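Local coordinates for protein transcriptional regulator (Aquifex aeolicus, PDB 2EH3) that probably binds DNA as a helix-turn-helix transcription factor of the TetR/AcrR family and carries magnesium ions in its C-terminal domain, at residues T3-F15 with E27-F39. Sequence-based numbering, arbitrary orientation.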
loop_
_atom_site.group_PDB
_atom_site.type_symbol
_atom_site.label_atom_id
_atom_site.label_comp_id
_atom_site.label_asym_id
_atom_site.label_seq_id
_atom_site.Cartn_x
_atom_site.Cartn_y
_atom_site.Cartn_z
ATOM N N THR A 3 -13.065 -31.257 2.461
ATOM C CA THR A 3 -11.961 -31.067 3.382
ATOM C C THR A 3 -11.019 -29.966 2.932
ATOM O O THR A 3 -10.557 -29.180 3.762
ATOM C CB THR A 3 -11.190 -32.382 3.558
ATOM O OG1 THR A 3 -12.085 -33.376 4.074
ATOM C CG2 THR A 3 -10.054 -32.205 4.498
ATOM N N LYS A 4 -10.729 -29.895 1.631
ATOM C CA LYS A 4 -9.820 -28.851 1.148
ATOM C C LYS A 4 -10.428 -27.477 1.439
ATOM O O LYS A 4 -9.720 -26.547 1.874
ATOM C CB LYS A 4 -9.562 -29.012 -0.352
ATOM C CG LYS A 4 -8.488 -28.091 -0.874
ATOM C CD LYS A 4 -8.226 -28.292 -2.375
ATOM C CE LYS A 4 -7.044 -27.449 -2.843
ATOM N NZ LYS A 4 -6.602 -27.909 -4.189
ATOM N N GLU A 5 -11.728 -27.346 1.196
ATOM C CA GLU A 5 -12.419 -26.096 1.456
ATOM C C GLU A 5 -12.366 -25.757 2.935
ATOM O O GLU A 5 -12.163 -24.603 3.311
ATOM C CB GLU A 5 -13.887 -26.184 1.024
ATOM C CG GLU A 5 -14.120 -26.086 -0.473
ATOM C CD GLU A 5 -13.437 -27.179 -1.253
ATOM O OE1 GLU A 5 -13.589 -28.376 -0.890
ATOM O OE2 GLU A 5 -12.750 -26.830 -2.241
ATOM N N ARG A 6 -12.541 -26.754 3.794
ATOM C CA ARG A 6 -12.506 -26.466 5.223
ATOM C C ARG A 6 -11.124 -25.984 5.665
ATOM O O ARG A 6 -11.008 -25.038 6.465
ATOM C CB ARG A 6 -12.919 -27.703 6.033
ATOM C CG ARG A 6 -14.391 -28.015 5.912
ATOM C CD ARG A 6 -14.960 -28.538 7.228
ATOM N NE ARG A 6 -14.545 -29.907 7.516
ATOM C CZ ARG A 6 -13.509 -30.257 8.272
ATOM N NH1 ARG A 6 -12.739 -29.341 8.850
ATOM N NH2 ARG A 6 -13.255 -31.545 8.456
ATOM N N ILE A 7 -10.083 -26.623 5.153
ATOM C CA ILE A 7 -8.721 -26.215 5.490
ATOM C C ILE A 7 -8.516 -24.772 5.011
ATOM O O ILE A 7 -7.963 -23.952 5.732
ATOM C CB ILE A 7 -7.701 -27.131 4.807
ATOM C CG1 ILE A 7 -7.787 -28.523 5.420
ATOM C CG2 ILE A 7 -6.284 -26.575 4.945
ATOM C CD1 ILE A 7 -7.024 -29.593 4.643
ATOM N N LEU A 8 -8.943 -24.468 3.793
ATOM C CA LEU A 8 -8.780 -23.105 3.289
ATOM C C LEU A 8 -9.480 -22.082 4.177
ATOM O O LEU A 8 -8.933 -20.997 4.428
ATOM C CB LEU A 8 -9.307 -23.019 1.850
ATOM C CG LEU A 8 -8.342 -23.649 0.849
ATOM C CD1 LEU A 8 -9.059 -23.903 -0.483
ATOM C CD2 LEU A 8 -7.150 -22.732 0.658
ATOM N N GLU A 9 -10.680 -22.408 4.654
ATOM C CA GLU A 9 -11.429 -21.472 5.489
ATOM C C GLU A 9 -10.763 -21.232 6.829
ATOM O O GLU A 9 -10.639 -20.077 7.266
ATOM C CB GLU A 9 -12.881 -21.949 5.667
ATOM C CG GLU A 9 -13.693 -21.888 4.363
ATOM C CD GLU A 9 -13.654 -20.497 3.728
ATOM O OE1 GLU A 9 -14.050 -19.522 4.413
ATOM O OE2 GLU A 9 -13.218 -20.378 2.563
ATOM N N VAL A 10 -10.304 -22.313 7.461
ATOM C CA VAL A 10 -9.631 -22.205 8.745
ATOM C C VAL A 10 -8.324 -21.422 8.594
ATOM O O VAL A 10 -7.991 -20.600 9.451
ATOM C CB VAL A 10 -9.336 -23.616 9.324
ATOM C CG1 VAL A 10 -8.369 -23.534 10.489
ATOM C CG2 VAL A 10 -10.653 -24.255 9.802
ATOM N N SER A 11 -7.594 -21.676 7.506
ATOM C CA SER A 11 -6.290 -21.020 7.282
ATOM C C SER A 11 -6.491 -19.524 7.031
ATOM O O SER A 11 -5.716 -18.693 7.512
ATOM C CB SER A 11 -5.538 -21.673 6.102
ATOM O OG SER A 11 -5.317 -23.064 6.319
ATOM N N LYS A 12 -7.524 -19.175 6.284
ATOM C CA LYS A 12 -7.790 -17.748 6.039
ATOM C C LYS A 12 -8.087 -17.074 7.364
ATOM O O LYS A 12 -7.611 -15.962 7.628
ATOM C CB LYS A 12 -8.976 -17.563 5.074
ATOM C CG LYS A 12 -8.612 -17.770 3.625
ATOM C CD LYS A 12 -9.759 -17.400 2.677
ATOM C CE LYS A 12 -10.839 -18.441 2.707
ATOM N NZ LYS A 12 -11.654 -18.397 1.442
ATOM N N GLU A 13 -8.856 -17.748 8.217
ATOM C CA GLU A 13 -9.178 -17.178 9.515
ATOM C C GLU A 13 -7.941 -16.986 10.390
ATOM O O GLU A 13 -7.739 -15.883 10.924
ATOM C CB GLU A 13 -10.184 -18.072 10.259
ATOM C CG GLU A 13 -11.620 -17.884 9.776
ATOM C CD GLU A 13 -12.044 -16.420 9.816
ATOM O OE1 GLU A 13 -11.724 -15.728 10.819
ATOM O OE2 GLU A 13 -12.700 -15.967 8.852
ATOM N N LEU A 14 -7.119 -18.025 10.521
ATOM C CA LEU A 14 -5.930 -17.912 11.358
ATOM C C LEU A 14 -4.910 -16.923 10.791
ATOM O O LEU A 14 -4.333 -16.157 11.542
ATOM C CB LEU A 14 -5.262 -19.278 11.576
ATOM C CG LEU A 14 -6.137 -20.226 12.387
ATOM C CD1 LEU A 14 -5.374 -21.510 12.589
ATOM C CD2 LEU A 14 -6.541 -19.577 13.728
ATOM N N PHE A 15 -4.673 -16.942 9.476
ATOM C CA PHE A 15 -3.711 -15.992 8.897
ATOM C C PHE A 15 -4.203 -14.553 9.101
ATOM O O PHE A 15 -3.402 -13.647 9.339
ATOM C CB PHE A 15 -3.510 -16.236 7.399
ATOM C CG PHE A 15 -2.845 -17.551 7.058
ATOM C CD1 PHE A 15 -2.085 -18.254 7.997
ATOM C CD2 PHE A 15 -2.952 -18.065 5.766
ATOM C CE1 PHE A 15 -1.431 -19.454 7.638
ATOM C CE2 PHE A 15 -2.301 -19.263 5.402
ATOM C CZ PHE A 15 -1.539 -19.951 6.341
ATOM N N GLU A 27 -1.476 -25.786 14.147
ATOM C CA GLU A 27 -2.605 -24.998 14.645
ATOM C C GLU A 27 -3.808 -25.072 13.693
ATOM O O GLU A 27 -4.963 -25.098 14.120
ATOM C CB GLU A 27 -2.194 -23.539 14.856
ATOM C CG GLU A 27 -1.124 -23.371 15.916
ATOM C CD GLU A 27 -0.592 -21.950 16.018
ATOM O OE1 GLU A 27 -0.417 -21.289 14.976
ATOM O OE2 GLU A 27 -0.327 -21.499 17.156
ATOM N N ILE A 28 -3.517 -25.071 12.399
ATOM C CA ILE A 28 -4.565 -25.151 11.390
ATOM C C ILE A 28 -5.323 -26.474 11.491
ATOM O O ILE A 28 -6.562 -26.483 11.542
ATOM C CB ILE A 28 -3.958 -25.013 9.984
ATOM C CG1 ILE A 28 -3.492 -23.562 9.774
ATOM C CG2 ILE A 28 -4.995 -25.378 8.891
ATOM C CD1 ILE A 28 -2.574 -23.395 8.556
ATOM N N VAL A 29 -4.583 -27.595 11.516
ATOM C CA VAL A 29 -5.284 -28.879 11.562
ATOM C C VAL A 29 -5.998 -29.098 12.891
ATOM O O VAL A 29 -7.065 -29.726 12.922
ATOM C CB VAL A 29 -4.386 -30.111 11.192
ATOM C CG1 VAL A 29 -3.857 -29.961 9.749
ATOM C CG2 VAL A 29 -3.260 -30.302 12.188
ATOM N N LYS A 30 -5.440 -28.560 13.979
ATOM C CA LYS A 30 -6.093 -28.661 15.284
ATOM C C LYS A 30 -7.441 -27.936 15.221
ATOM O O LYS A 30 -8.467 -28.473 15.624
ATOM C CB LYS A 30 -5.234 -28.006 16.364
ATOM C CG LYS A 30 -5.738 -28.215 17.801
ATOM C CD LYS A 30 -4.870 -27.450 18.820
ATOM C CE LYS A 30 -5.124 -25.925 18.759
ATOM N NZ LYS A 30 -3.899 -25.039 18.784
ATOM N N ARG A 31 -7.437 -26.703 14.718
ATOM C CA ARG A 31 -8.664 -25.922 14.631
ATOM C C ARG A 31 -9.689 -26.578 13.703
ATOM O O ARG A 31 -10.901 -26.519 13.947
ATOM C CB ARG A 31 -8.328 -24.502 14.149
ATOM C CG ARG A 31 -9.535 -23.619 13.869
ATOM C CD ARG A 31 -10.295 -23.272 15.135
ATOM N NE ARG A 31 -9.549 -22.394 16.042
ATOM C CZ ARG A 31 -9.448 -21.072 15.911
ATOM N NH1 ARG A 31 -10.045 -20.452 14.901
ATOM N NH2 ARG A 31 -8.754 -20.361 16.798
ATOM N N ALA A 32 -9.205 -27.218 12.645
ATOM C CA ALA A 32 -10.078 -27.896 11.694
ATOM C C ALA A 32 -10.467 -29.318 12.124
ATOM O O ALA A 32 -11.264 -29.966 11.444
ATOM C CB ALA A 32 -9.394 -27.968 10.337
ATOM N N ASN A 33 -9.899 -29.799 13.232
ATOM C CA ASN A 33 -10.168 -31.158 13.715
ATOM C C ASN A 33 -9.827 -32.190 12.613
ATOM O O ASN A 33 -10.591 -33.119 12.309
ATOM C CB ASN A 33 -11.632 -31.319 14.168
ATOM C CG ASN A 33 -11.858 -32.602 14.961
ATOM O OD1 ASN A 33 -10.946 -33.107 15.625
ATOM N ND2 ASN A 33 -13.080 -33.133 14.898
ATOM N N LEU A 34 -8.644 -32.028 12.042
ATOM C CA LEU A 34 -8.150 -32.910 10.990
ATOM C C LEU A 34 -6.769 -33.408 11.328
ATOM O O LEU A 34 -6.062 -32.835 12.172
ATOM C CB LEU A 34 -8.073 -32.146 9.659
ATOM C CG LEU A 34 -9.392 -31.737 9.036
ATOM C CD1 LEU A 34 -9.092 -30.786 7.878
ATOM C CD2 LEU A 34 -10.131 -32.973 8.504
ATOM N N SER A 35 -6.371 -34.482 10.650
ATOM C CA SER A 35 -5.049 -35.051 10.822
ATOM C C SER A 35 -4.077 -34.298 9.928
ATOM O O SER A 35 -4.490 -33.630 8.980
ATOM C CB SER A 35 -5.024 -36.506 10.359
ATOM O OG SER A 35 -5.326 -36.574 8.958
ATOM N N LYS A 36 -2.786 -34.438 10.205
ATOM C CA LYS A 36 -1.781 -33.820 9.341
ATOM C C LYS A 36 -1.851 -34.484 7.949
ATOM O O LYS A 36 -1.664 -33.830 6.918
ATOM C CB LYS A 36 -0.375 -34.007 9.932
ATOM C CG LYS A 36 -0.043 -32.994 11.024
ATOM C CD LYS A 36 1.356 -33.191 11.584
ATOM C CE LYS A 36 1.807 -31.918 12.307
ATOM N NZ LYS A 36 3.213 -31.992 12.810
ATOM N N GLY A 37 -2.142 -35.788 7.922
ATOM C CA GLY A 37 -2.236 -36.498 6.654
ATOM C C GLY A 37 -3.328 -35.919 5.781
ATOM O O GLY A 37 -3.211 -35.865 4.553
ATOM N N ALA A 38 -4.410 -35.476 6.407
ATOM C CA ALA A 38 -5.493 -34.897 5.635
ATOM C C ALA A 38 -5.006 -33.596 5.008
ATOM O O ALA A 38 -5.326 -33.273 3.866
ATOM C CB ALA A 38 -6.681 -34.626 6.550
ATOM N N PHE A 39 -4.228 -32.849 5.778
ATOM C CA PHE A 39 -3.718 -31.595 5.269
ATOM C C PHE A 39 -2.744 -31.825 4.121
ATOM O O PHE A 39 -2.876 -31.214 3.061
ATOM C CB PHE A 39 -3.023 -30.817 6.393
ATOM C CG PHE A 39 -2.389 -29.527 5.938
ATOM C CD1 PHE A 39 -3.099 -28.329 6.022
ATOM C CD2 PHE A 39 -1.105 -29.521 5.381
ATOM C CE1 PHE A 39 -2.515 -27.140 5.549
ATOM C CE2 PHE A 39 -0.520 -28.346 4.912
ATOM C CZ PHE A 39 -1.242 -27.154 5.001
#
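Helix 3-15 crosses helix 27-32 at 117°, the axes 9.4 Å apart at closest approach, and the backbones come nearest at Ser11 and Ile28. Ile28 enters helix 3-15 as a knob into the hole formed by Val10, Ser11, Leu14 and Phe15; its CG2 lies 3.5 Å from Ser11 OG. That hydroxyl is turned back on its own helix and donates to Ile7 O, so its polar end is satisfied beside an apolar neighbour. Leu14 rests CD1 on Ile28 and lays CD2 over one face of the Arg31 guanidinium, 3.8 Å from NH1. With CG1 anti to the backbone N (chi1 167°), Val10 meets the aliphatic part of Arg31 through this methyl, while CG2 faces Ala32 CB. Asn33 closes this helix in a Schellman motif, and Arg6 NH1 donates to Ala32 O (3.0 Å) on a lone pair in the carbonyl plane. Leu34, just beyond, packs CD1 on Ile7 CG1 at 3.6 Å and on Thr3 CG2, with CD2 beside Arg6 NH2. An alanine at Leu34 would strip these methyls from Ile7 and Thr3 and would probably leave the Arg6 guanidinium freer to turn. Ile7 CG2 also meets Phe39 CD1, bringing in helix 36-42, whose N-cap is Ser35. The arrangement is that of a TetR-family three-helix DNA-binding domain, the first helix packing across the predicted helix-turn-helix.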